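Local structure of trehalose monomycolate transport factor A (Mycolicibacterium smegmatis MC2 155, 6T84) at residues Phe23-Ser29 and Thr48-Leu54; Arg13-Trp17 and Ser157-Asp163. The protein is required for MmpL3-dependent transport of trehalose monomycolate to the cell wall, and its N-terminal domain, of which this chain is the greater part, binds MmpL3. All blocks are in the same frame, centred on the assembly; numbering follows the deposited sequence. Where two conformers were deposited one is given.

Contact 1 (Phe23-Ser29 and Thr48-Leu54); sequences FDYEYES and TAKNVVL
F23-S29 and T48-L54 run antiparallel as a bent beta ladder. D24-E26 pairs with V52-L54 at the edge of the large antiparallel sheet; segment axes approach to 4.7 Å, at 155°. The chain turns at Y27 and N51, the latter with positive phi (47/57), and E28-S29 pairs with A49-K50 in a separate small sheet.

Backbone hydrogen bonds set the register: D24 N to L54 O and L54 N to D24 O (2.9 Å), E26 N to V52 O and V52 N to E26 O (2.8 Å), N51 N to Y27 O (2.8 Å), S29 N to A49 O (3.0 Å).

Side-chain bonds are Y25 OH (chi1 t) to N51 OD1 and T48 OG1 to E28 OE2, each 2.6 Å. K50 NZ salt-bridges E68, outside these segments.

V53, the non-hydrogen-bonded partner of Y25, meets F23 CB through CG1 (3.4 Å) and Y25 CD1 through CG2 (4.1 Å). E26 CD is 3.7 Å from L54 CD1.

N51, bonded to Y27 O and Y25 OH, makes the corner polar; contact around V53 is apolar.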
ATOM      1  N   PHE A  23      -8.362   8.442 -14.831  1.00 13.91           N
ATOM      2  CA  PHE A  23      -7.240   7.512 -14.871  1.00 13.18           C
ATOM      3  C   PHE A  23      -7.420   6.546 -16.044  1.00 12.98           C
ATOM      4  O   PHE A  23      -8.548   6.298 -16.461  1.00 14.97           O
ATOM      5  CB  PHE A  23      -7.209   6.693 -13.563  1.00 13.72           C
ATOM      6  CG  PHE A  23      -6.924   7.483 -12.308  1.00 14.33           C
ATOM      7  CD1 PHE A  23      -6.396   8.784 -12.339  1.00 14.89           C
ATOM      8  CD2 PHE A  23      -7.126   6.870 -11.068  1.00 14.49           C
ATOM      9  CE1 PHE A  23      -6.116   9.450 -11.135  1.00 15.24           C
ATOM     10  CE2 PHE A  23      -6.798   7.530  -9.844  1.00 15.75           C
ATOM     11  CZ  PHE A  23      -6.333   8.832  -9.896  1.00 15.70           C
ATOM     12  N   ASP A  24      -6.338   5.932 -16.494  1.00 12.75           N
ATOM     13  CA  ASP A  24      -6.457   4.944 -17.563  1.00 12.58           C
ATOM     14  C   ASP A  24      -6.738   3.577 -16.969  1.00 12.70           C
ATOM     15  O   ASP A  24      -6.344   3.269 -15.841  1.00 14.82           O
ATOM     16  CB  ASP A  24      -5.139   4.879 -18.370  1.00 13.56           C
ATOM     17  CG  ASP A  24      -4.935   6.145 -19.167  1.00 16.45           C
ATOM     18  OD1 ASP A  24      -5.894   6.669 -19.766  1.00 20.20           O
ATOM     19  OD2 ASP A  24      -3.805   6.625 -19.224  1.00 16.88           O
ATOM     20  N   TYR A  25      -7.446   2.741 -17.732  1.00 12.85           N
ATOM     21  CA  TYR A  25      -7.790   1.381 -17.336  1.00 12.85           C
ATOM     22  C   TYR A  25      -7.170   0.384 -18.319  1.00 12.98           C
ATOM     23  O   TYR A  25      -7.248   0.566 -19.552  1.00 14.18           O
ATOM     24  CB  TYR A  25      -9.314   1.180 -17.285  1.00 12.87           C
ATOM     25  CG  TYR A  25      -9.731  -0.240 -17.011  1.00 12.84           C
ATOM     26  CD1 TYR A  25      -9.860  -0.699 -15.707  1.00 12.70           C
ATOM     27  CD2 TYR A  25      -9.944  -1.139 -18.050  1.00 13.00           C
ATOM     28  CE1 TYR A  25     -10.210  -2.012 -15.448  1.00 12.84           C
ATOM     29  CE2 TYR A  25     -10.301  -2.444 -17.804  1.00 13.81           C
ATOM     30  CZ  TYR A  25     -10.438  -2.869 -16.489  1.00 14.18           C
ATOM     31  OH  TYR A  25     -10.796  -4.188 -16.236  1.00 15.73           O
ATOM     32  N   GLU A  26      -6.643  -0.727 -17.799  1.00 12.56           N
ATOM     33  CA  GLU A  26      -6.207  -1.858 -18.624  1.00 13.89           C
ATOM     34  C   GLU A  26      -6.679  -3.149 -17.978  1.00 13.47           C
ATOM     35  O   GLU A  26      -6.578  -3.297 -16.764  1.00 14.13           O
ATOM     36  CB  GLU A  26      -4.647  -1.964 -18.611  1.00 18.43           C
ATOM     37  CG  GLU A  26      -3.960  -0.767 -19.146  1.00 22.20           C
ATOM     38  CD  GLU A  26      -2.448  -0.881 -19.038  1.00 25.63           C
ATOM     39  OE1 GLU A  26      -1.908  -1.858 -18.482  1.00 27.89           O
ATOM     40  OE2 GLU A  26      -1.786   0.058 -19.480  1.00 26.69           O
ATOM     41  N   TYR A  27      -7.079  -4.132 -18.771  0.59 14.21           N
ATOM     42  CA  TYR A  27      -7.531  -5.342 -18.112  0.59 15.19           C
ATOM     43  C   TYR A  27      -6.395  -6.072 -17.433  0.59 15.23           C
ATOM     44  O   TYR A  27      -6.602  -6.703 -16.382  0.59 16.04           O
ATOM     45  CB  TYR A  27      -8.212  -6.299 -19.071  0.59 17.28           C
ATOM     46  CG  TYR A  27      -8.645  -7.504 -18.297  0.59 20.27           C
ATOM     47  CD1 TYR A  27      -9.588  -7.371 -17.273  0.59 21.25           C
ATOM     48  CD2 TYR A  27      -8.081  -8.750 -18.521  0.59 21.79           C
ATOM     49  CE1 TYR A  27      -9.972  -8.465 -16.502  0.59 21.65           C
ATOM     50  CE2 TYR A  27      -8.475  -9.869 -17.753  0.59 22.60           C
ATOM     51  CZ  TYR A  27      -9.439  -9.717 -16.766  0.59 22.35           C
ATOM     52  OH  TYR A  27      -9.843 -10.812 -16.029  0.59 22.33           O
ATOM     53  N   GLU A  28      -5.190  -6.023 -18.003  1.00 15.85           N
ATOM     54  CA  GLU A  28      -4.095  -6.760 -17.406  1.00 19.84           C
ATOM     55  C   GLU A  28      -2.810  -6.054 -17.783  1.00 18.73           C
ATOM     56  O   GLU A  28      -2.723  -5.429 -18.848  1.00 20.27           O
ATOM     57  CB  GLU A  28      -4.074  -8.196 -18.019  1.00 28.19           C
ATOM     58  CG  GLU A  28      -2.988  -9.106 -17.508  1.00 40.64           C
ATOM     59  CD  GLU A  28      -3.175 -10.543 -17.963  1.00 60.45           C
ATOM     60  OE1 GLU A  28      -4.034 -10.801 -18.838  1.00 51.84           O
ATOM     61  OE2 GLU A  28      -2.452 -11.411 -17.425  1.00 36.71           O
ATOM     62  N   SER A  29      -1.823  -6.153 -16.906  1.00 19.74           N
ATOM     63  CA  SER A  29      -0.496  -5.663 -17.240  1.00 23.18           C
ATOM     64  C   SER A  29       0.504  -6.719 -16.816  1.00 26.96           C
ATOM     65  O   SER A  29       0.614  -7.029 -15.616  1.00 27.77           O
ATOM     66  CB  SER A  29      -0.188  -4.326 -16.566  1.00 25.38           C
ATOM     67  OG  SER A  29       1.179  -4.034 -16.837  1.00 28.60           O
ATOM     68  N   THR A  48      -0.180 -11.992 -12.590  1.00 39.57           N
ATOM     69  CA  THR A  48      -0.110 -10.695 -13.231  1.00 32.45           C
ATOM     70  C   THR A  48      -1.174  -9.801 -12.633  1.00 26.75           C
ATOM     71  O   THR A  48      -2.189 -10.265 -12.106  1.00 28.30           O
ATOM     72  CB  THR A  48      -0.385 -10.773 -14.726  1.00 32.31           C
ATOM     73  OG1 THR A  48      -1.713 -11.251 -14.905  1.00 34.30           O
ATOM     74  CG2 THR A  48       0.586 -11.721 -15.443  1.00 31.80           C
ATOM     75  N   ALA A  49      -0.958  -8.516 -12.795  1.00 22.25           N
ATOM     76  CA  ALA A  49      -1.865  -7.494 -12.284  1.00 19.56           C
ATOM     77  C   ALA A  49      -3.088  -7.426 -13.194  1.00 17.80           C
ATOM     78  O   ALA A  49      -2.957  -7.384 -14.436  1.00 18.63           O
ATOM     79  CB  ALA A  49      -1.129  -6.160 -12.275  1.00 19.39           C
ATOM     80  N   LYS A  50      -4.283  -7.415 -12.608  1.00 16.02           N
ATOM     81  CA  LYS A  50      -5.511  -7.351 -13.393  1.00 16.05           C
ATOM     82  C   LYS A  50      -6.345  -6.166 -12.967  1.00 14.43           C
ATOM     83  O   LYS A  50      -6.215  -5.656 -11.851  1.00 14.91           O
ATOM     84  CB  LYS A  50      -6.342  -8.644 -13.297  1.00 19.57           C
ATOM     85  CG  LYS A  50      -5.632  -9.795 -14.013  1.00 23.75           C
ATOM     86  CD  LYS A  50      -6.518 -10.968 -14.233  1.00 26.54           C
ATOM     87  CE  LYS A  50      -5.733 -12.039 -15.019  1.00 28.81           C
ATOM     88  NZ  LYS A  50      -6.334 -13.389 -14.921  1.00 30.20           N
ATOM     89  N   ASN A  51      -7.293  -5.785 -13.828  0.68 14.21           N
ATOM     90  CA  ASN A  51      -8.167  -4.631 -13.560  0.68 14.33           C
ATOM     91  C   ASN A  51      -7.341  -3.430 -13.099  0.68 12.73           C
ATOM     92  O   ASN A  51      -7.510  -2.876 -12.000  0.68 13.08           O
ATOM     93  CB  ASN A  51      -9.237  -4.974 -12.518  0.68 16.46           C
ATOM     94  CG  ASN A  51     -10.247  -5.893 -13.046  0.68 18.70           C
ATOM     95  OD1 ASN A  51     -10.752  -5.684 -14.132  0.68 18.56           O
ATOM     96  ND2 ASN A  51     -10.603  -6.919 -12.267  0.68 21.42           N
ATOM     97  N   VAL A  52      -6.395  -3.083 -13.958  1.00 12.46           N
ATOM     98  CA  VAL A  52      -5.330  -2.143 -13.629  1.00 12.55           C
ATOM     99  C   VAL A  52      -5.796  -0.726 -13.927  1.00 11.88           C
ATOM    100  O   VAL A  52      -6.332  -0.440 -15.017  1.00 12.81           O
ATOM    101  CB  VAL A  52      -4.078  -2.487 -14.445  1.00 12.97           C
ATOM    102  CG1 VAL A  52      -2.934  -1.487 -14.102  1.00 14.62           C
ATOM    103  CG2 VAL A  52      -3.642  -3.928 -14.182  1.00 13.55           C
ATOM    104  N   VAL A  53      -5.536   0.198 -12.992  1.00 11.58           N
ATOM    105  CA  VAL A  53      -5.875   1.595 -13.177  1.00 11.71           C
ATOM    106  C   VAL A  53      -4.588   2.390 -12.951  1.00 12.25           C
ATOM    107  O   VAL A  53      -3.888   2.191 -11.937  1.00 12.44           O
ATOM    108  CB  VAL A  53      -6.983   2.028 -12.183  1.00 12.05           C
ATOM    109  CG1 VAL A  53      -7.288   3.526 -12.347  1.00 12.18           C
ATOM    110  CG2 VAL A  53      -8.245   1.200 -12.440  1.00 13.23           C
ATOM    111  N   LEU A  54      -4.260   3.275 -13.879  1.00 12.23           N
ATOM    112  CA  LEU A  54      -3.000   4.006 -13.875  0.57 12.48           C
ATOM    113  C   LEU A  54      -3.339   5.486 -13.860  1.00 12.58           C
ATOM    114  O   LEU A  54      -4.006   5.978 -14.785  1.00 12.92           O
ATOM    115  CB  LEU A  54      -2.190   3.673 -15.154  0.57 13.40           C
ATOM    116  CG  LEU A  54      -1.997   2.163 -15.455  0.57 14.33           C
ATOM    117  CD1 LEU A  54      -3.158   1.576 -16.320  0.57 14.32           C
ATOM    118  CD2 LEU A  54      -0.616   1.913 -16.109  0.57 15.25           C
TER
HETATM  119  O   HOH W   1       2.020  -7.797 -13.528  1.00 29.72           O

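Contact 2 (Arg13-Trp17 and Ser157-Asp163); sequences RRKSW and SNRAQWD
Two helices of this antiparallel sheet domain meet here through a tryptophan pair: R13-W17 of helix 10-21 and the first turn of helix 159-175. The short axes lie 10.9 Å apart and cross at -44°, so large side chains bridge the gap. The nearest CA atoms are those of W17 and R159, at 6.8 Å. N158 is the N-cap of the second helix. It forms a capping box with Q161: Q161 N gives to N158 OD1 and N158 N to Q161 OE1, both 3.0 Å.

W162 (chi1 m, chi2 -25°) is the most buried by the contact. Its edge points at the face of W17 in a T-shaped stack: the W162 six-membered ring and the W17 five-membered ring have centroids 5.3 Å apart and planes at 70°. W162 CB also makes a CH-pi contact 4.0 Å from the centroid of the W17 six-membered ring. R14 lies over a face of the W162 six-membered ring, R14 CZ 4.2 Å from its centroid in a cation-pi contact and R14 CD 4.1 Å away as CH-pi. The R14 charge is also paired with D66.

R159 (chi1 p) lays its guanidinium over W17 CA, with NH2 3.9 Å from that atom. R159 NH1 makes a weak hydrogen bond to S16 OG, 3.3 Å, and R159 NH2 hydrogen-bonds S20 OG. A water joins R13 NH2 to S157 O; R13 NH2 also hydrogen-bonds R8 O.

W17 (chi1 t, chi2 78°) points toward the second helix. Its NE1 gives to D163 OD1 at 2.7 Å and 163°, and H21 NE2 hydrogen-bonds the same oxygen.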
ATOM      1  N   ARG A  13     -17.059  -2.005 -12.925  1.00 16.92           N
ATOM      2  CA  ARG A  13     -17.022  -1.025 -11.838  1.00 15.89           C
ATOM      3  C   ARG A  13     -15.642  -0.379 -11.733  1.00 15.15           C
ATOM      4  O   ARG A  13     -15.552   0.825 -11.499  1.00 15.05           O
ATOM      5  CB  ARG A  13     -17.431  -1.693 -10.519  1.00 17.55           C
ATOM      6  CG  ARG A  13     -18.912  -2.034 -10.477  1.00 20.06           C
ATOM      7  CD  ARG A  13     -19.415  -2.727  -9.159  1.00 23.91           C
ATOM      8  NE  ARG A  13     -18.885  -4.076  -8.872  1.00 27.08           N
ATOM      9  CZ  ARG A  13     -17.947  -4.337  -7.937  1.00 29.55           C
ATOM     10  NH1 ARG A  13     -17.384  -3.346  -7.194  1.00 30.99           N
ATOM     11  NH2 ARG A  13     -17.573  -5.603  -7.738  1.00 29.62           N
ATOM     12  N   ARG A  14     -14.567  -1.151 -11.936  1.00 14.11           N
ATOM     13  CA  ARG A  14     -13.231  -0.576 -11.878  1.00 13.38           C
ATOM     14  C   ARG A  14     -13.004   0.385 -13.051  1.00 14.63           C
ATOM     15  O   ARG A  14     -12.384   1.452 -12.881  1.00 14.53           O
ATOM     16  CB  ARG A  14     -12.192  -1.708 -11.831  1.00 12.85           C
ATOM     17  CG  ARG A  14     -10.722  -1.211 -11.675  1.00 13.59           C
ATOM     18  CD  ARG A  14     -10.455  -0.704 -10.242  1.00 14.48           C
ATOM     19  NE  ARG A  14     -10.737  -1.710  -9.199  1.00 14.31           N
ATOM     20  CZ  ARG A  14      -9.922  -2.706  -8.803  1.00 14.09           C
ATOM     21  NH1 ARG A  14      -8.766  -2.959  -9.439  1.00 13.89           N
ATOM     22  NH2 ARG A  14     -10.307  -3.527  -7.821  1.00 14.38           N
ATOM     23  N   LYS A  15     -13.497   0.047 -14.245  1.00 16.38           N
ATOM     24  CA  LYS A  15     -13.420   0.967 -15.389  1.00 19.00           C
ATOM     25  C   LYS A  15     -14.212   2.257 -15.144  1.00 17.45           C
ATOM     26  O   LYS A  15     -13.740   3.354 -15.490  1.00 16.75           O
ATOM     27  CB  LYS A  15     -13.913   0.232 -16.665  1.00 25.70           C
ATOM     28  CG  LYS A  15     -13.333   0.785 -17.956  1.00 36.77           C
ATOM     29  CD  LYS A  15     -13.834  -0.010 -19.169  1.00 51.65           C
ATOM     30  CE  LYS A  15     -13.450  -1.487 -19.118  1.00 77.06           C
ATOM     31  NZ  LYS A  15     -13.661  -2.179 -20.437  1.00 65.94           N
ATOM     32  N   SER A  16     -15.420   2.154 -14.564  0.78 16.99           N
ATOM     33  CA  SER A  16     -16.193   3.351 -14.243  0.78 17.48           C
ATOM     34  C   SER A  16     -15.447   4.237 -13.252  0.78 15.49           C
ATOM     35  O   SER A  16     -15.439   5.470 -13.384  0.78 15.79           O
ATOM     36  CB  SER A  16     -17.570   2.960 -13.670  0.78 19.10           C
ATOM     37  OG  SER A  16     -18.344   4.104 -13.250  0.78 21.37           O
ATOM     38  N   TRP A  17     -14.861   3.634 -12.218  1.00 14.72           N
ATOM     39  CA  TRP A  17     -14.134   4.396 -11.214  1.00 13.43           C
ATOM     40  C   TRP A  17     -12.905   5.057 -11.822  1.00 12.89           C
ATOM     41  O   TRP A  17     -12.629   6.225 -11.525  1.00 13.10           O
ATOM     42  CB  TRP A  17     -13.769   3.430 -10.103  1.00 13.69           C
ATOM     43  CG  TRP A  17     -12.957   3.993  -9.018  1.00 13.61           C
ATOM     44  CD1 TRP A  17     -13.397   4.780  -7.973  1.00 14.35           C
ATOM     45  CD2 TRP A  17     -11.553   3.818  -8.813  1.00 13.74           C
ATOM     46  NE1 TRP A  17     -12.357   5.081  -7.144  1.00 14.71           N
ATOM     47  CE2 TRP A  17     -11.220   4.495  -7.618  1.00 14.80           C
ATOM     48  CE3 TRP A  17     -10.538   3.134  -9.518  1.00 14.52           C
ATOM     49  CZ2 TRP A  17      -9.928   4.529  -7.106  1.00 16.24           C
ATOM     50  CZ3 TRP A  17      -9.261   3.158  -9.017  1.00 15.62           C
ATOM     51  CH2 TRP A  17      -8.961   3.860  -7.813  1.00 16.25           C
ATOM     52  N   SER A 157     -13.280  -5.506  -2.101  0.72 24.20           N
ATOM     53  CA  SER A 157     -13.554  -4.118  -1.800  0.72 22.76           C
ATOM     54  C   SER A 157     -14.329  -3.496  -2.960  0.72 22.35           C
ATOM     55  O   SER A 157     -14.235  -3.932  -4.101  0.72 22.93           O
ATOM     56  CB  SER A 157     -12.229  -3.369  -1.602  0.72 21.93           C
ATOM     57  OG  SER A 157     -11.562  -3.834  -0.442  0.72 21.06           O
ATOM     58  N   ASN A 158     -15.062  -2.429  -2.665  1.00 23.59           N
ATOM     59  CA  ASN A 158     -15.943  -1.775  -3.623  1.00 24.79           C
ATOM     60  C   ASN A 158     -15.450  -0.375  -3.899  1.00 20.52           C
ATOM     61  O   ASN A 158     -14.439   0.037  -3.326  1.00 19.45           O
ATOM     62  CB  ASN A 158     -17.385  -1.788  -3.116  1.00 27.80           C
ATOM     63  CG  ASN A 158     -17.587  -1.019  -1.794  1.00 29.92           C
ATOM     64  OD1 ASN A 158     -16.849  -0.097  -1.455  1.00 28.39           O
ATOM     65  ND2 ASN A 158     -18.596  -1.422  -1.032  1.00 33.23           N
ATOM     66  N   ARG A 159     -16.175   0.382  -4.769  1.00 20.13           N
ATOM     67  CA  ARG A 159     -15.626   1.674  -5.190  1.00 20.33           C
ATOM     68  C   ARG A 159     -15.467   2.668  -4.066  1.00 18.15           C
ATOM     69  O   ARG A 159     -14.505   3.438  -4.075  1.00 18.42           O
ATOM     70  CB  ARG A 159     -16.305   2.321  -6.416  1.00 30.00           C
ATOM     71  CG  ARG A 159     -17.582   3.007  -6.187  1.00 30.00           C
ATOM     72  CD  ARG A 159     -18.055   3.672  -7.476  1.00 30.00           C
ATOM     73  NE  ARG A 159     -17.335   4.904  -7.819  1.00 30.00           N
ATOM     74  CZ  ARG A 159     -17.320   5.464  -9.044  1.00 30.00           C
ATOM     75  NH1 ARG A 159     -17.946   4.893 -10.105  1.00 30.00           N
ATOM     76  NH2 ARG A 159     -16.646   6.574  -9.233  1.00 30.00           N
ATOM     77  N   ALA A 160     -16.362   2.648  -3.084  1.00 17.89           N
ATOM     78  CA  ALA A 160     -16.168   3.516  -1.930  1.00 17.32           C
ATOM     79  C   ALA A 160     -14.891   3.125  -1.187  1.00 17.88           C
ATOM     80  O   ALA A 160     -14.154   3.996  -0.739  1.00 17.83           O
ATOM     81  CB  ALA A 160     -17.394   3.448  -0.985  1.00 17.55           C
ATOM     82  N   GLN A 161     -14.595   1.828  -1.097  1.00 18.43           N
ATOM     83  CA  GLN A 161     -13.357   1.398  -0.456  1.00 19.67           C
ATOM     84  C   GLN A 161     -12.131   1.748  -1.303  1.00 16.71           C
ATOM     85  O   GLN A 161     -11.069   2.045  -0.736  1.00 17.40           O
ATOM     86  CB  GLN A 161     -13.397  -0.091  -0.157  1.00 26.08           C
ATOM     87  CG  GLN A 161     -14.272  -0.283   1.103  1.00 35.44           C
ATOM     88  CD  GLN A 161     -14.750  -1.696   1.293  1.00 48.73           C
ATOM     89  OE1 GLN A 161     -15.110  -2.370   0.335  1.00 37.58           O
ATOM     90  NE2 GLN A 161     -14.781  -2.151   2.547  1.00 41.91           N
ATOM     91  N   TRP A 162     -12.250   1.738  -2.640  1.00 14.90           N
ATOM     92  CA  TRP A 162     -11.122   2.190  -3.463  1.00 13.80           C
ATOM     93  C   TRP A 162     -10.861   3.662  -3.230  1.00 13.94           C
ATOM     94  O   TRP A 162      -9.700   4.065  -3.067  1.00 14.54           O
ATOM     95  CB  TRP A 162     -11.369   1.924  -4.962  1.00 13.56           C
ATOM     96  CG  TRP A 162     -11.725   0.490  -5.273  1.00 13.93           C
ATOM     97  CD1 TRP A 162     -11.403  -0.622  -4.538  1.00 14.90           C
ATOM     98  CD2 TRP A 162     -12.529   0.038  -6.375  1.00 13.64           C
ATOM     99  NE1 TRP A 162     -11.957  -1.743  -5.129  1.00 15.14           N
ATOM    100  CE2 TRP A 162     -12.669  -1.363  -6.244  1.00 14.74           C
ATOM    101  CE3 TRP A 162     -13.162   0.694  -7.453  1.00 14.15           C
ATOM    102  CZ2 TRP A 162     -13.439  -2.136  -7.145  1.00 15.82           C
ATOM    103  CZ3 TRP A 162     -13.881  -0.070  -8.367  1.00 15.24           C
ATOM    104  CH2 TRP A 162     -14.016  -1.474  -8.209  1.00 16.37           C
ATOM    105  N   ASP A 163     -11.919   4.484  -3.158  1.00 14.43           N
ATOM    106  CA  ASP A 163     -11.717   5.903  -2.846  1.00 15.18           C
ATOM    107  C   ASP A 163     -11.111   6.083  -1.449  1.00 16.52           C
ATOM    108  O   ASP A 163     -10.201   6.898  -1.270  1.00 17.49           O
ATOM    109  CB  ASP A 163     -13.045   6.637  -2.933  1.00 16.29           C
ATOM    110  CG  ASP A 163     -13.400   7.045  -4.343  1.00 16.92           C
ATOM    111  OD1 ASP A 163     -12.502   7.013  -5.223  1.00 16.51           O
ATOM    112  OD2 ASP A 163     -14.563   7.444  -4.561  1.00 18.91           O
TER
HETATM  113  O   HOH W   2     -15.979  -5.282  -5.516  1.00 29.99           O
HETATM  114  O   HOH W   3     -17.650   1.809  -9.808  1.00 32.65           O

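The centres of the two contacts are 13 Å apart, and the contacts touch. Helix 10-21 leads directly into strand 24-26, so one chain passage supplies the first segment of both. R14 is the main link. Its NH1 lies 2.9 Å from N51 O, a probable hydrogen bond at the corner of contact 1, and R14 CG packs 3.5 Å from V53 CG2. W17 CZ3 lies 3.9 Å from V53 CG1, and K15 CE 3.5 Å from Y25 CE2. Helix 10-21 thus packs on the V53 side of the sheet edge, and W162 and its neighbours meet that helix in turn. Both contacts belong to the N-terminal domain that binds MmpL3.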